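Local atomic coordinates of phosphatidylethanolamine-binding protein (Plasmodium vivax, PDB entry 2GZQ), a protein that probably binds phosphatidylethanolamine or related phosphate-bearing ligands, as other members of its family do. Residues A[26-31]-A[141-146]; A[80-85]-A[170-175]. All coordinates share one frame; numbering follows the deposited sequence.

Interaction 1. Residues A[26-31]-A[141-146]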
ATOM      1  N   HIS A  26       6.176  -4.470  12.313  1.00  3.21           N
ATOM      2  CA  HIS A  26       6.951  -3.470  11.551  1.00  3.54           C
ATOM      3  C   HIS A  26       6.071  -2.562  10.718  1.00  3.27           C
ATOM      4  O   HIS A  26       6.413  -1.384  10.527  1.00  5.26           O
ATOM      5  CB  HIS A  26       7.969  -4.112  10.638  1.00  3.03           C
ATOM      6  CG  HIS A  26       9.059  -4.791  11.367  1.00  4.54           C
ATOM      7  ND1 HIS A  26       9.980  -5.586  10.725  1.00  4.50           N
ATOM      8  CD2 HIS A  26       9.390  -4.803  12.678  1.00  5.44           C
ATOM      9  CE1 HIS A  26      10.833  -6.069  11.605  1.00  3.82           C
ATOM     10  NE2 HIS A  26      10.496  -5.598  12.799  1.00  4.87           N
ATOM     11  N   VAL A  27       4.977  -3.106  10.186  1.00  2.78           N
ATOM     12  CA  VAL A  27       4.027  -2.328   9.406  1.00  3.32           C
ATOM     13  C   VAL A  27       2.762  -2.030  10.201  1.00  2.93           C
ATOM     14  O   VAL A  27       2.309  -0.887  10.235  1.00  3.54           O
ATOM     15  CB  VAL A  27       3.668  -3.079   8.085  1.00  2.62           C
ATOM     16  CG1 VAL A  27       2.575  -2.370   7.329  1.00  3.64           C
ATOM     17  CG2 VAL A  27       4.872  -3.258   7.238  1.00  3.24           C
ATOM     18  N   PHE A  28       2.188  -3.060  10.816  1.00  3.82           N
ATOM     19  CA  PHE A  28       1.040  -2.902  11.689  1.00  3.03           C
ATOM     20  C   PHE A  28       1.489  -3.196  13.115  1.00  3.65           C
ATOM     21  O   PHE A  28       1.969  -4.307  13.395  1.00  5.03           O
ATOM     22  CB  PHE A  28      -0.036  -3.931  11.343  1.00  4.19           C
ATOM     23  CG  PHE A  28      -0.590  -3.840   9.955  1.00  4.48           C
ATOM     24  CD1 PHE A  28      -0.943  -2.649   9.363  1.00  4.33           C
ATOM     25  CD2 PHE A  28      -0.813  -5.002   9.258  1.00  5.20           C
ATOM     26  CE1 PHE A  28      -1.508  -2.624   8.089  1.00  4.40           C
ATOM     27  CE2 PHE A  28      -1.351  -4.970   7.978  1.00  9.30           C
ATOM     28  CZ  PHE A  28      -1.692  -3.770   7.416  1.00  5.78           C
ATOM     29  N   PRO A  29       1.409  -2.231  14.031  1.00  3.26           N
ATOM     30  CA  PRO A  29       2.058  -2.452  15.326  0.70  7.01           C
ATOM     31  C   PRO A  29       1.419  -3.508  16.197  1.00  7.64           C
ATOM     32  O   PRO A  29       2.072  -3.987  17.121  1.00  9.31           O
ATOM     33  CB  PRO A  29       2.015  -1.080  16.003  0.70  9.25           C
ATOM     34  CG  PRO A  29       1.685  -0.109  14.948  0.70  4.67           C
ATOM     35  CD  PRO A  29       0.884  -0.867  13.906  0.70 11.02           C
ATOM     36  N   ASP A  30       0.192  -3.911  15.916  1.00  6.21           N
ATOM     37  CA  ASP A  30      -0.429  -4.982  16.719  1.00  7.00           C
ATOM     38  C   ASP A  30      -1.400  -5.855  15.911  1.00  6.14           C
ATOM     39  O   ASP A  30      -1.616  -5.667  14.720  1.00  7.20           O
ATOM     40  CB  ASP A  30      -1.119  -4.424  17.965  1.00 11.72           C
ATOM     41  CG  ASP A  30      -2.305  -3.554  17.641  1.00 13.50           C
ATOM     42  OD1 ASP A  30      -3.172  -3.966  16.837  1.00 12.51           O
ATOM     43  OD2 ASP A  30      -2.385  -2.447  18.212  1.00 21.99           O
ATOM     44  N   GLU A  31      -1.996  -6.807  16.595  1.00  7.39           N
ATOM     45  CA  GLU A  31      -2.642  -7.924  15.957  1.00  6.45           C
ATOM     46  C   GLU A  31      -4.113  -7.657  15.710  1.00  6.95           C
ATOM     47  O   GLU A  31      -4.834  -8.562  15.303  1.00 13.13           O
ATOM     48  CB  GLU A  31      -2.537  -9.122  16.897  1.00 13.50           C
ATOM     49  CG  GLU A  31      -3.230  -8.872  18.235  1.00 19.67           C
ATOM     50  CD  GLU A  31      -2.523  -9.531  19.404  1.00 29.84           C
ATOM     51  OE1 GLU A  31      -1.665 -10.408  19.157  1.00 26.83           O
ATOM     52  OE2 GLU A  31      -2.832  -9.172  20.567  1.00 31.58           O
ATOM     53  N   SER A 141       4.555  -3.507   0.259  1.00  4.58           N
ATOM     54  CA  SER A 141       3.288  -3.796   0.878  1.00  5.17           C
ATOM     55  C   SER A 141       2.179  -2.901   0.367  1.00  5.28           C
ATOM     56  O   SER A 141       2.384  -1.719   0.053  1.00  5.85           O
ATOM     57  CB  SER A 141       3.418  -3.603   2.379  1.00  5.70           C
ATOM     58  OG  SER A 141       4.362  -4.492   2.977  1.00  6.24           O
ATOM     59  N   PHE A 142       0.979  -3.473   0.327  1.00  4.60           N
ATOM     60  CA  PHE A 142      -0.225  -2.793  -0.119  1.00  4.34           C
ATOM     61  C   PHE A 142      -1.239  -2.859   1.007  1.00  4.31           C
ATOM     62  O   PHE A 142      -1.629  -3.939   1.413  1.00  4.80           O
ATOM     63  CB  PHE A 142      -0.787  -3.480  -1.363  1.00  4.67           C
ATOM     64  CG  PHE A 142       0.100  -3.395  -2.579  1.00  5.19           C
ATOM     65  CD1 PHE A 142       1.185  -4.218  -2.706  1.00  6.03           C
ATOM     66  CD2 PHE A 142      -0.174  -2.504  -3.592  1.00  5.91           C
ATOM     67  CE1 PHE A 142       1.979  -4.173  -3.840  1.00  8.41           C
ATOM     68  CE2 PHE A 142       0.631  -2.449  -4.734  1.00  7.28           C
ATOM     69  CZ  PHE A 142       1.703  -3.271  -4.820  1.00  7.88           C
ATOM     70  N   ILE A 143      -1.688  -1.708   1.500  1.00  4.52           N
ATOM     71  CA  ILE A 143      -2.622  -1.631   2.609  1.00  3.68           C
ATOM     72  C   ILE A 143      -3.924  -0.992   2.113  1.00  5.18           C
ATOM     73  O   ILE A 143      -3.918   0.112   1.551  1.00  5.22           O
ATOM     74  CB  ILE A 143      -2.063  -0.766   3.746  1.00  5.09           C
ATOM     75  CG1 ILE A 143      -0.697  -1.271   4.228  1.00  5.97           C
ATOM     76  CG2 ILE A 143      -3.063  -0.702   4.893  1.00  5.18           C
ATOM     77  CD1 ILE A 143       0.088  -0.276   5.033  1.00  8.68           C
ATOM     78  N   LEU A 144      -5.015  -1.697   2.325  1.00  4.25           N
ATOM     79  CA  LEU A 144      -6.334  -1.286   1.900  1.00  4.61           C
ATOM     80  C   LEU A 144      -7.185  -0.926   3.094  1.00  4.53           C
ATOM     81  O   LEU A 144      -7.284  -1.735   4.040  1.00  5.18           O
ATOM     82  CB  LEU A 144      -7.016  -2.441   1.148  1.00  5.43           C
ATOM     83  CG  LEU A 144      -8.290  -2.110   0.407  1.00  5.56           C
ATOM     84  CD1 LEU A 144      -8.000  -1.242  -0.810  1.00  6.73           C
ATOM     85  CD2 LEU A 144      -9.050  -3.404   0.027  1.00  6.13           C
ATOM     86  N   SER A 145      -7.758   0.285   3.085  1.00  4.12           N
ATOM     87  CA  SER A 145      -8.542   0.784   4.205  1.00  4.54           C
ATOM     88  C   SER A 145      -9.839   1.390   3.688  1.00  3.78           C
ATOM     89  O   SER A 145      -9.976   1.699   2.512  1.00  4.70           O
ATOM     90  CB  SER A 145      -7.754   1.849   4.987  1.00  4.73           C
ATOM     91  OG  SER A 145      -6.528   1.351   5.440  1.00  5.31           O
ATOM     92  N   LEU A 146     -10.795   1.573   4.581  1.00  4.33           N
ATOM     93  CA  LEU A 146     -12.039   2.284   4.312  1.00  4.19           C
ATOM     94  C   LEU A 146     -11.958   3.718   4.805  1.00  4.20           C
ATOM     95  O   LEU A 146     -11.501   3.988   5.922  1.00  5.72           O
ATOM     96  CB  LEU A 146     -13.200   1.625   5.072  1.00  5.43           C
ATOM     97  CG  LEU A 146     -13.613   0.257   4.510  1.00  8.69           C
ATOM     98  CD1 LEU A 146     -14.721  -0.260   5.428  1.00  8.52           C
ATOM     99  CD2 LEU A 146     -14.062   0.313   3.075  1.00 11.51           C
TER
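Val27 and Phe28, in the loop that follows helix 23-26, rest on Ile143 of strand 138-148, an interior strand of the large mixed sheet of the PEBP fold. Ile143 supplies nearly all of the tight packing. Its CD1 meets Val27 CG1 tip to tip at 4.0 Å; Val27 carries that methyl trans to its backbone N (chi1 174°), which turns the branch toward the strand. The Phe28 ring and the isoleucine run past one another in opposite directions, and CG2 of Ile143 comes up at the ring edge, close to the ring plane, 4.0 Å from CE1. Val27 CG1 lies over the rim of one face of the same ring, and the three side chains form one apolar cluster. Beyond Phe28, Phe192 adds an edge-to-face partner, while Ala178 and Ile182 of helix 178-184 also touch Ile143.

Toward Ser141 the fit is looser, and on the far side of Phe28 the loop leaves the strand and reaches solvent at Pro29 and Glu31, the latter salt-bridged to Lys19. Although Ser141 is buried, its hydroxyl is bonded to the carbonyl O of Arg139 and comes no nearer to the loop than 4.5 Å, from OG to Val27 CG2.

Interaction 2. Residues A[80-85]-A[170-175]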
ATOM      1  N   ILE A  80      -9.265   3.304   0.234  1.00  2.01           N
ATOM      2  CA  ILE A  80      -8.012   4.029   0.037  1.00  2.00           C
ATOM      3  C   ILE A  80      -6.883   3.008   0.106  1.00  2.00           C
ATOM      4  O   ILE A  80      -6.855   2.152   0.998  1.00  2.85           O
ATOM      5  CB  ILE A  80      -7.853   5.195   1.065  1.00  2.04           C
ATOM      6  CG1 ILE A  80      -6.559   5.953   0.811  1.00  2.24           C
ATOM      7  CG2 ILE A  80      -8.005   4.705   2.490  1.00  3.28           C
ATOM      8  CD1 ILE A  80      -6.464   7.271   1.586  1.00  2.69           C
ATOM      9  N   LEU A  81      -5.975   3.081  -0.860  1.00  2.00           N
ATOM     10  CA  LEU A  81      -4.918   2.090  -1.035  1.00  2.00           C
ATOM     11  C   LEU A  81      -3.579   2.799  -0.988  1.00  2.00           C
ATOM     12  O   LEU A  81      -3.363   3.784  -1.697  1.00  2.00           O
ATOM     13  CB  LEU A  81      -5.112   1.417  -2.393  1.00  2.00           C
ATOM     14  CG  LEU A  81      -4.082   0.368  -2.783  1.00  2.54           C
ATOM     15  CD1 LEU A  81      -3.945  -0.767  -1.809  1.00  3.03           C
ATOM     16  CD2 LEU A  81      -4.403  -0.194  -4.151  1.00  3.04           C
ATOM     17  N   PHE A  82      -2.679   2.273  -0.166  1.00  4.23           N
ATOM     18  CA  PHE A  82      -1.327   2.770  -0.072  1.00  5.83           C
ATOM     19  C   PHE A  82      -0.384   1.633  -0.470  1.00  7.26           C
ATOM     20  O   PHE A  82      -0.573   0.494  -0.002  1.00  9.99           O
ATOM     21  CB  PHE A  82      -0.971   3.169   1.376  1.00  7.34           C
ATOM     22  CG  PHE A  82      -1.786   4.294   1.960  1.00  6.11           C
ATOM     23  CD1 PHE A  82      -2.151   5.401   1.232  1.00  8.12           C
ATOM     24  CD2 PHE A  82      -2.182   4.260   3.291  1.00 10.41           C
ATOM     25  CE1 PHE A  82      -2.874   6.421   1.822  1.00  4.54           C
ATOM     26  CE2 PHE A  82      -2.870   5.276   3.853  1.00 11.05           C
ATOM     27  CZ  PHE A  82      -3.241   6.343   3.137  1.00  7.02           C
HETATM   28  N   MSE A  83       0.643   1.923  -1.256  1.00  6.43           N
HETATM   29  CA  MSE A  83       1.731   1.019  -1.417  0.50  9.57           C
HETATM   30  C   MSE A  83       2.983   1.623  -0.794  1.00  5.34           C
HETATM   31  O   MSE A  83       3.310   2.792  -1.050  1.00  5.18           O
HETATM   32  CB  MSE A  83       1.909   0.826  -2.889  0.50  8.04           C
HETATM   33  CG  MSE A  83       3.013  -0.057  -3.245  0.50  5.12           C
HETATM   34 SE   MSE A  83       3.322   0.299  -5.065  0.30  6.35          SE
HETATM   35  CE  MSE A  83       4.910  -0.782  -5.316  0.50  7.72           C
ATOM     36  N   ILE A  84       3.650   0.832   0.046  1.00  3.95           N
ATOM     37  CA  ILE A  84       4.777   1.292   0.841  1.00  3.91           C
ATOM     38  C   ILE A  84       5.947   0.326   0.784  1.00  5.16           C
ATOM     39  O   ILE A  84       5.788  -0.865   0.534  1.00  5.79           O
ATOM     40  CB  ILE A  84       4.421   1.551   2.311  1.00  5.56           C
ATOM     41  CG1 ILE A  84       3.912   0.280   2.958  1.00  4.81           C
ATOM     42  CG2 ILE A  84       3.418   2.669   2.435  1.00  5.72           C
ATOM     43  CD1 ILE A  84       3.990   0.292   4.446  1.00  6.93           C
ATOM     44  N   ASP A  85       7.123   0.849   1.093  1.00  4.92           N
ATOM     45  CA  ASP A  85       8.292   0.049   1.440  1.00  5.27           C
ATOM     46  C   ASP A  85       8.678   0.342   2.886  1.00  4.81           C
ATOM     47  O   ASP A  85       9.206   1.421   3.166  1.00  5.18           O
ATOM     48  CB  ASP A  85       9.443   0.372   0.493  1.00  5.22           C
ATOM     49  CG  ASP A  85      10.658  -0.512   0.722  1.00  5.11           C
ATOM     50  OD1 ASP A  85      11.687  -0.299   0.034  1.00  6.70           O
ATOM     51  OD2 ASP A  85      10.560  -1.416   1.578  1.00  7.04           O
ATOM     52  N   VAL A 170       9.526   9.877   1.758  1.00  3.32           N
ATOM     53  CA  VAL A 170      10.267   9.305   2.867  1.00  3.82           C
ATOM     54  C   VAL A 170       9.487   9.524   4.156  1.00  4.03           C
ATOM     55  O   VAL A 170       8.913  10.609   4.373  1.00  5.48           O
ATOM     56  CB  VAL A 170      11.673   9.954   2.920  1.00  4.72           C
ATOM     57  CG1 VAL A 170      12.474   9.480   4.105  1.00  8.04           C
ATOM     58  CG2 VAL A 170      12.424   9.687   1.603  1.00  7.10           C
ATOM     59  N   LYS A 171       9.436   8.498   5.014  1.00  4.01           N
ATOM     60  CA  LYS A 171       8.693   8.627   6.288  1.00  4.50           C
ATOM     61  C   LYS A 171       7.260   9.116   6.044  1.00  4.35           C
ATOM     62  O   LYS A 171       6.706   9.946   6.778  1.00  4.90           O
ATOM     63  CB  LYS A 171       9.429   9.528   7.290  1.00  5.58           C
ATOM     64  CG  LYS A 171      10.739   8.990   7.785  1.00  8.12           C
ATOM     65  CD  LYS A 171      11.426   9.992   8.734  1.00  9.17           C
ATOM     66  CE  LYS A 171      12.825   9.613   9.084  1.00 13.44           C
ATOM     67  NZ  LYS A 171      13.410  10.694   9.939  1.00 16.49           N
ATOM     68  N   PHE A 172       6.649   8.580   4.997  1.00  3.68           N
ATOM     69  CA  PHE A 172       5.250   8.762   4.672  1.00  3.69           C
ATOM     70  C   PHE A 172       4.830  10.230   4.765  1.00  3.63           C
ATOM     71  O   PHE A 172       3.981  10.622   5.558  1.00  3.83           O
ATOM     72  CB  PHE A 172       4.344   7.825   5.476  1.00  4.78           C
ATOM     73  CG  PHE A 172       3.080   7.453   4.760  1.00  5.92           C
ATOM     74  CD1 PHE A 172       2.063   8.369   4.571  1.00 14.12           C
ATOM     75  CD2 PHE A 172       2.932   6.200   4.195  1.00  4.89           C
ATOM     76  CE1 PHE A 172       0.905   8.020   3.890  1.00 14.45           C
ATOM     77  CE2 PHE A 172       1.775   5.859   3.487  1.00  4.66           C
ATOM     78  CZ  PHE A 172       0.762   6.764   3.343  1.00  7.62           C
ATOM     79  N   ASN A 173       5.463  11.048   3.947  1.00  4.37           N
ATOM     80  CA  ASN A 173       5.165  12.478   3.906  1.00  5.50           C
ATOM     81  C   ASN A 173       5.278  13.127   5.249  1.00  4.72           C
ATOM     82  O   ASN A 173       4.491  13.987   5.624  1.00  5.48           O
ATOM     83  CB  ASN A 173       3.803  12.779   3.301  1.00  5.91           C
ATOM     84  CG  ASN A 173       3.687  14.234   2.913  1.00  6.21           C
ATOM     85  OD1 ASN A 173       4.683  14.811   2.497  1.00  5.42           O
ATOM     86  ND2 ASN A 173       2.501  14.865   3.127  1.00  6.39           N
ATOM     87  N   ASN A 174       6.301  12.734   5.987  1.00  2.00           N
ATOM     88  CA  ASN A 174       6.570  13.238   7.336  1.00  2.00           C
ATOM     89  C   ASN A 174       5.431  12.924   8.311  1.00  2.00           C
ATOM     90  O   ASN A 174       5.226  13.675   9.278  1.00  3.79           O
ATOM     91  CB  ASN A 174       6.849  14.755   7.313  1.00  2.00           C
ATOM     92  CG  ASN A 174       8.196  15.102   6.704  1.00  5.57           C
ATOM     93  OD1 ASN A 174       8.314  16.062   5.948  1.00 13.46           O
ATOM     94  ND2 ASN A 174       9.192  14.297   7.001  1.00  3.16           N
ATOM     95  N   CYS A 175       4.702  11.833   8.069  1.00  2.00           N
ATOM     96  CA  CYS A 175       3.763  11.297   9.058  0.50  5.53           C
ATOM     97  C   CYS A 175       4.204   9.929   9.586  1.00  3.16           C
ATOM     98  O   CYS A 175       3.448   9.254  10.320  1.00  4.27           O
ATOM     99  CB  CYS A 175       2.355  11.202   8.488  0.50  2.00           C
ATOM    100  SG  CYS A 175       1.695  12.781   7.929  0.50  3.01           S
TER
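Phe172 drives its ring edge into the face of Phe82, a T-shaped pair with centroids 5.0 Å apart and planes at 74°. CZ of Phe172 stands over the middle of the Phe82 ring, 3.8 Å from Phe82 CG, and lies at nearly the same distance from all six ring carbons. The neighbouring edge atom, CE2, is met in the plane of its ring by Ile84 CG2 at 3.7 Å, two residues further along strand 77-85. Phe82 and Ile84 each cross Phe172 at about a right angle.

Outside this first shell, Val100 of strand 99-107 and Ala178 and Val181 of helix 178-184 touch Phe172, and Ala103 touches Phe82. Residues 171-174 all have positive phi and psi and form one short turn of left-handed helix, a rare element that is probably part of a functional motif in this protein. This backbone and a chi1 of -151°, with CG roughly trans to N, together direct the Phe172 ring at the strand. Cys175 N closes the turn on Phe172 O at 2.9 Å. Asn173 anchors it to the surrounding loops, its ND2 bonding Gly157 O and its OD1 accepting from Thr168 N.

Across the interface itself the contact is wholly apolar: the C-H at Phe172 CZ points into the pi face of Phe82, so dispersion and a weak quadrupole attraction hold Phe172 against the strand, while Asn173 bonds the turn to neighbouring loops.

In the fold
Both contacts build on one face of the central sheet, where strands 138-148 and 77-85 are antiparallel neighbours, and their centres lie 11 Å apart. The strands are joined by probable hydrogen bonds from Ile84 N to Ser141 O (2.8 Å) and from Ile80 N to Ser145 O (2.9 Å). Helix 178-184 bridges the two, touching Ile143 of interaction 1 and Phe172 of interaction 2 through Ala178. On the reverse face, selenomethionine Met83 packs against Phe142. Strand 77-85 ends at Asp85, which is hydrogen-bonded to His138 and touches His101; in relatives the corresponding residues line the anion-binding pocket, so interaction 2 probably lies close to the ligand site.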